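Local coordinates for zinc phosphodiesterase ELAC protein 1 (Homo sapiens, PDB 3ZWF) that cleaves RNA as a zinc-dependent, homodimeric phosphodiesterase of the RNase Z family, with tRNA 3'-processing activity and a role in tRNA repair, at residues P70-L73 with C74-L78; V95-R98 with D99-R103. All blocks are in the same frame, centred on the assembly; numbering follows the deposited sequence. Where two conformers were deposited one is given.

Contact 1 (P70-L73 with C74-L78); sequences PGLL and CTISL
Leu72 lays its branched end against the delta methyl of Ile76, one turn further along the same helix, with CG of Leu72 3.9 Å from CD1 of Ile76 and the leucine CD1 methyl only slightly more distant. The two side chains slant across each other, and CG and CD1 of Leu72 both lie near that methyl. The CB of Leu72 points away from the following turn, but chi1 of 180° sets CG anti to the backbone N and beside the carbonyl carbon, where the branch meets the isoleucine. Ile76 reaches back instead: its CG1 lies opposite the carbonyl carbon (chi1 -73°), which brings CG1 of Ile76 to 3.3 Å from O of Leu72. That oxygen also accepts the N-H of Ile76 at 2.9 Å, in a nearly straight bond of 169°. The same i to i+4 pattern links Cys74 to Pro70, Thr75 to Gly71 and Ser77 to Leu73, as expected inside the regular alpha-helix 69-79 of this metallo-beta-lactamase fold. Leu72 also packs on Gln40 and Leu43 of helix 39-45, whereas Leu73, on another side of the helix, faces helix 97-107. Cys74 folds its thiol back along the helix, SG coming to 3.3 Å from O of Pro70. Cys74 and Pro70 both pack against Phe67 of the second subunit, and Thr75 and Leu78 rest on Tyr12 of that subunit. The hydroxyls of two buried residues are satisfied within their own chain: in the conformer described, Thr75 OG1 is hydrogen-bonded to OE1 of Gln40, and Ser77 OG is bonded to the backbone N of Val113.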
loop_
_atom_site.group_PDB
_atom_site.type_symbol
_atom_site.label_atom_id
_atom_site.label_comp_id
_atom_site.label_asym_id
_atom_site.label_seq_id
_atom_site.Cartn_x
_atom_site.Cartn_y
_atom_site.Cartn_z
ATOM N N PRO A 70 3.101 -5.699 -2.292
ATOM C CA PRO A 70 2.264 -6.262 -3.367
ATOM C C PRO A 70 2.168 -5.342 -4.568
ATOM O O PRO A 70 2.289 -5.792 -5.723
ATOM C CB PRO A 70 0.901 -6.425 -2.680
ATOM C CG PRO A 70 1.226 -6.651 -1.271
ATOM C CD PRO A 70 2.405 -5.740 -0.993
ATOM N N GLY A 71 1.950 -4.055 -4.290
ATOM C CA GLY A 71 1.886 -3.044 -5.331
ATOM C C GLY A 71 3.149 -2.961 -6.134
ATOM O O GLY A 71 3.108 -2.902 -7.356
ATOM N N LEU A 72 4.280 -2.945 -5.437
ATOM C CA LEU A 72 5.581 -2.911 -6.094
ATOM C C LEU A 72 5.766 -4.090 -7.062
ATOM O O LEU A 72 6.201 -3.900 -8.191
ATOM C CB LEU A 72 6.698 -2.847 -5.086
ATOM C CG LEU A 72 8.114 -2.817 -5.669
ATOM C CD1 LEU A 72 8.365 -1.581 -6.548
ATOM C CD2 LEU A 72 9.138 -2.906 -4.532
ATOM N N LEU A 73 5.482 -5.307 -6.604
ATOM C CA LEU A 73 5.657 -6.504 -7.455
ATOM C C LEU A 73 4.757 -6.414 -8.680
ATOM O O LEU A 73 5.181 -6.680 -9.799
ATOM C CB LEU A 73 5.355 -7.795 -6.680
ATOM C CG LEU A 73 6.307 -8.068 -5.491
ATOM C CD1 LEU A 73 5.888 -9.284 -4.687
ATOM C CD2 LEU A 73 7.800 -8.136 -5.923
ATOM N N CYS A 74 3.512 -6.004 -8.463
ATOM C CA CYS A 74 2.544 -5.880 -9.565
ATOM C C CYS A 74 3.042 -4.919 -10.636
ATOM O O CYS A 74 2.982 -5.195 -11.830
ATOM C CB CYS A 74 1.171 -5.411 -9.059
ATOM S SG CYS A 74 0.290 -6.619 -8.194
ATOM N N THR A 75 3.536 -3.782 -10.189
ATOM C CA THR A 75 3.961 -2.721 -11.094
ATOM C C THR A 75 5.253 -3.127 -11.831
ATOM O O THR A 75 5.370 -2.924 -13.040
ATOM C CB THR A 75 3.997 -1.357 -10.336
ATOM O OG1 THR A 75 2.661 -1.064 -9.879
ATOM C CG2 THR A 75 4.489 -0.239 -11.221
ATOM N N ILE A 76 6.189 -3.768 -11.124
ATOM C CA ILE A 76 7.373 -4.343 -11.772
ATOM C C ILE A 76 6.946 -5.307 -12.903
ATOM O O ILE A 76 7.458 -5.251 -14.015
ATOM C CB ILE A 76 8.277 -5.101 -10.782
ATOM C CG1 ILE A 76 9.024 -4.113 -9.868
ATOM C CG2 ILE A 76 9.305 -5.991 -11.512
ATOM C CD1 ILE A 76 9.641 -4.766 -8.705
ATOM N N SER A 77 5.987 -6.172 -12.612
ATOM C CA SER A 77 5.481 -7.111 -13.614
ATOM C C SER A 77 4.839 -6.381 -14.808
ATOM O O SER A 77 5.182 -6.646 -15.960
ATOM C CB SER A 77 4.474 -8.054 -12.991
ATOM O OG SER A 77 4.026 -8.987 -13.937
ATOM N N LEU A 78 3.909 -5.476 -14.509
ATOM C CA LEU A 78 3.179 -4.700 -15.543
ATOM C C LEU A 78 4.119 -3.992 -16.498
ATOM O O LEU A 78 3.828 -3.854 -17.687
ATOM C CB LEU A 78 2.263 -3.629 -14.914
ATOM C CG LEU A 78 0.892 -4.096 -14.415
ATOM C CD1 LEU A 78 0.197 -2.989 -13.605
ATOM C CD2 LEU A 78 0.019 -4.551 -15.599
#

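Contact 2 (V95-R98 with D99-R103); sequences VGLR and DFIWR
The Phe100 ring has CD1 of Leu97 lying obliquely to it, 4.5 Å from CD2 of Phe100, and meets Phe66 edge-to-face; Leu107 of the second subunit packs against it too. Leu97 makes a closer contact one turn on, where its CG stands 3.8 Å from CD1 of Ile101. Ile101 swings CG1 beside its backbone N (chi1 -61°), and the extended chi2 carries CD1 on to Leu97. Both residues also pack on Ile91 of strand 89-94, so the helix 97-107 covers the sheet within the beta-alpha-beta unit formed by strands 89-94 and 116-121. Gly96 is the N-cap, and its O accepts the N-H of Phe100 at 3.2 Å. The next turn is closed by Ile101 N to Leu97 O and by Trp102 N to Arg98 O, the latter bond 3.0 Å long at 168°. Glu120 OE2 takes the N-H groups of both Gly96 and Arg98 at this helix start, while Arg98 NH2 reaches the carbonyl O of Val118. At the surface, where Arg103 also packs on Arg103 of the second subunit, Asp99 OD2 and Arg103 NH2 form a long salt bridge of 3.7 Å, with the oxygen well out of the guanidinium plane. The attraction there is thus one of charge alone, whereas the Glu120 carboxylate accepts amide hydrogens at the helix N-terminus, where the helix dipole would probably stabilise its negative charge.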
loop_
_atom_site.group_PDB
_atom_site.type_symbol
_atom_site.label_atom_id
_atom_site.label_comp_id
_atom_site.label_asym_id
_atom_site.label_seq_id
_atom_site.Cartn_x
_atom_site.Cartn_y
_atom_site.Cartn_z
ATOM N N VAL A 95 9.246 -14.795 8.927
ATOM C CA VAL A 95 8.166 -15.780 8.812
ATOM C C VAL A 95 6.811 -15.072 8.749
ATOM O O VAL A 95 6.492 -14.254 9.607
ATOM C CB VAL A 95 8.192 -16.788 9.997
ATOM C CG1 VAL A 95 6.909 -17.675 10.010
ATOM C CG2 VAL A 95 9.414 -17.647 9.898
ATOM N N GLY A 96 6.006 -15.458 7.756
ATOM C CA GLY A 96 4.686 -14.876 7.514
ATOM C C GLY A 96 4.644 -14.120 6.208
ATOM O O GLY A 96 3.556 -13.947 5.588
ATOM N N LEU A 97 5.804 -13.658 5.766
ATOM C CA LEU A 97 5.866 -12.837 4.557
ATOM C C LEU A 97 5.515 -13.624 3.280
ATOM O O LEU A 97 4.846 -13.112 2.385
ATOM C CB LEU A 97 7.245 -12.162 4.415
ATOM C CG LEU A 97 7.400 -11.236 3.218
ATOM C CD1 LEU A 97 6.476 -10.018 3.330
ATOM C CD2 LEU A 97 8.889 -10.722 3.127
ATOM N N ARG A 98 5.996 -14.858 3.186
ATOM C CA ARG A 98 5.767 -15.632 1.970
ATOM C C ARG A 98 4.263 -15.807 1.696
ATOM O O ARG A 98 3.793 -15.567 0.580
ATOM C CB ARG A 98 6.420 -17.002 2.044
ATOM C CG ARG A 98 6.334 -17.802 0.737
ATOM C CD ARG A 98 6.918 -19.206 0.865
ATOM N NE ARG A 98 8.304 -19.179 1.324
ATOM C CZ ARG A 98 8.791 -19.873 2.349
ATOM N NH1 ARG A 98 8.022 -20.656 3.095
ATOM N NH2 ARG A 98 10.076 -19.780 2.609
ATOM N N ASP A 99 3.530 -16.225 2.722
ATOM C CA ASP A 99 2.063 -16.474 2.568
ATOM C C ASP A 99 1.322 -15.183 2.285
ATOM O O ASP A 99 0.385 -15.162 1.496
ATOM C CB ASP A 99 1.512 -17.139 3.824
ATOM C CG ASP A 99 2.010 -18.591 3.997
ATOM O OD1 ASP A 99 2.483 -19.202 3.008
ATOM O OD2 ASP A 99 1.916 -19.114 5.135
ATOM N N PHE A 100 1.760 -14.080 2.899
ATOM C CA PHE A 100 1.175 -12.783 2.666
ATOM C C PHE A 100 1.232 -12.433 1.190
ATOM O O PHE A 100 0.228 -12.029 0.581
ATOM C CB PHE A 100 1.851 -11.671 3.476
ATOM C CG PHE A 100 1.370 -10.311 3.119
ATOM C CD1 PHE A 100 0.117 -9.897 3.499
ATOM C CD2 PHE A 100 2.166 -9.439 2.383
ATOM C CE1 PHE A 100 -0.350 -8.622 3.137
ATOM C CE2 PHE A 100 1.722 -8.153 2.059
ATOM C CZ PHE A 100 0.476 -7.755 2.444
ATOM N N ILE A 101 2.405 -12.570 0.597
ATOM C CA ILE A 101 2.591 -12.231 -0.820
ATOM C C ILE A 101 1.755 -13.183 -1.720
ATOM O O ILE A 101 1.018 -12.733 -2.610
ATOM C CB ILE A 101 4.090 -12.205 -1.253
ATOM C CG1 ILE A 101 4.874 -11.154 -0.464
ATOM C CG2 ILE A 101 4.188 -11.934 -2.743
ATOM C CD1 ILE A 101 6.379 -11.351 -0.484
ATOM N N TRP A 102 1.834 -14.493 -1.462
ATOM C CA TRP A 102 1.137 -15.470 -2.273
ATOM C C TRP A 102 -0.371 -15.199 -2.269
ATOM O O TRP A 102 -1.031 -15.170 -3.313
ATOM C CB TRP A 102 1.389 -16.898 -1.742
ATOM C CG TRP A 102 0.613 -17.874 -2.434
ATOM C CD1 TRP A 102 -0.665 -18.336 -2.100
ATOM C CD2 TRP A 102 0.957 -18.518 -3.662
ATOM N NE1 TRP A 102 -1.098 -19.216 -3.049
ATOM C CE2 TRP A 102 -0.129 -19.358 -4.013
ATOM C CE3 TRP A 102 2.081 -18.478 -4.503
ATOM C CZ2 TRP A 102 -0.114 -20.154 -5.160
ATOM C CZ3 TRP A 102 2.091 -19.276 -5.647
ATOM C CH2 TRP A 102 1.000 -20.099 -5.962
ATOM N N ARG A 103 -0.906 -15.020 -1.073
ATOM C CA ARG A 103 -2.379 -14.885 -0.901
ATOM C C ARG A 103 -2.836 -13.586 -1.538
ATOM O O ARG A 103 -3.907 -13.515 -2.162
ATOM C CB ARG A 103 -2.765 -14.862 0.576
ATOM C CG ARG A 103 -2.616 -16.233 1.279
ATOM C CD ARG A 103 -3.434 -16.254 2.574
ATOM N NE ARG A 103 -2.700 -16.928 3.639
ATOM C CZ ARG A 103 -2.451 -18.234 3.695
ATOM N NH1 ARG A 103 -2.897 -19.063 2.753
ATOM N NH2 ARG A 103 -1.749 -18.715 4.712
#

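Contacts 1 and 2 lie on successive helices, 69-79 and 97-107, with strand 89-94 between them in the chain and their centres about 15 Å apart. They touch directly at two places: CG of Pro70 is 3.7 Å from CE2 of Phe100, and CD1 of Leu73 is equally far from CG2 of Ile101. Both also reach the second subunit, so the paired helices contribute to the homodimer interface. Neither supplies a zinc ligand. The side chain of Leu97 in contact 2 is about 9 Å from that of His65, which binds a catalytic zinc, and Pro70 in contact 1 is about 11 Å from the same histidine.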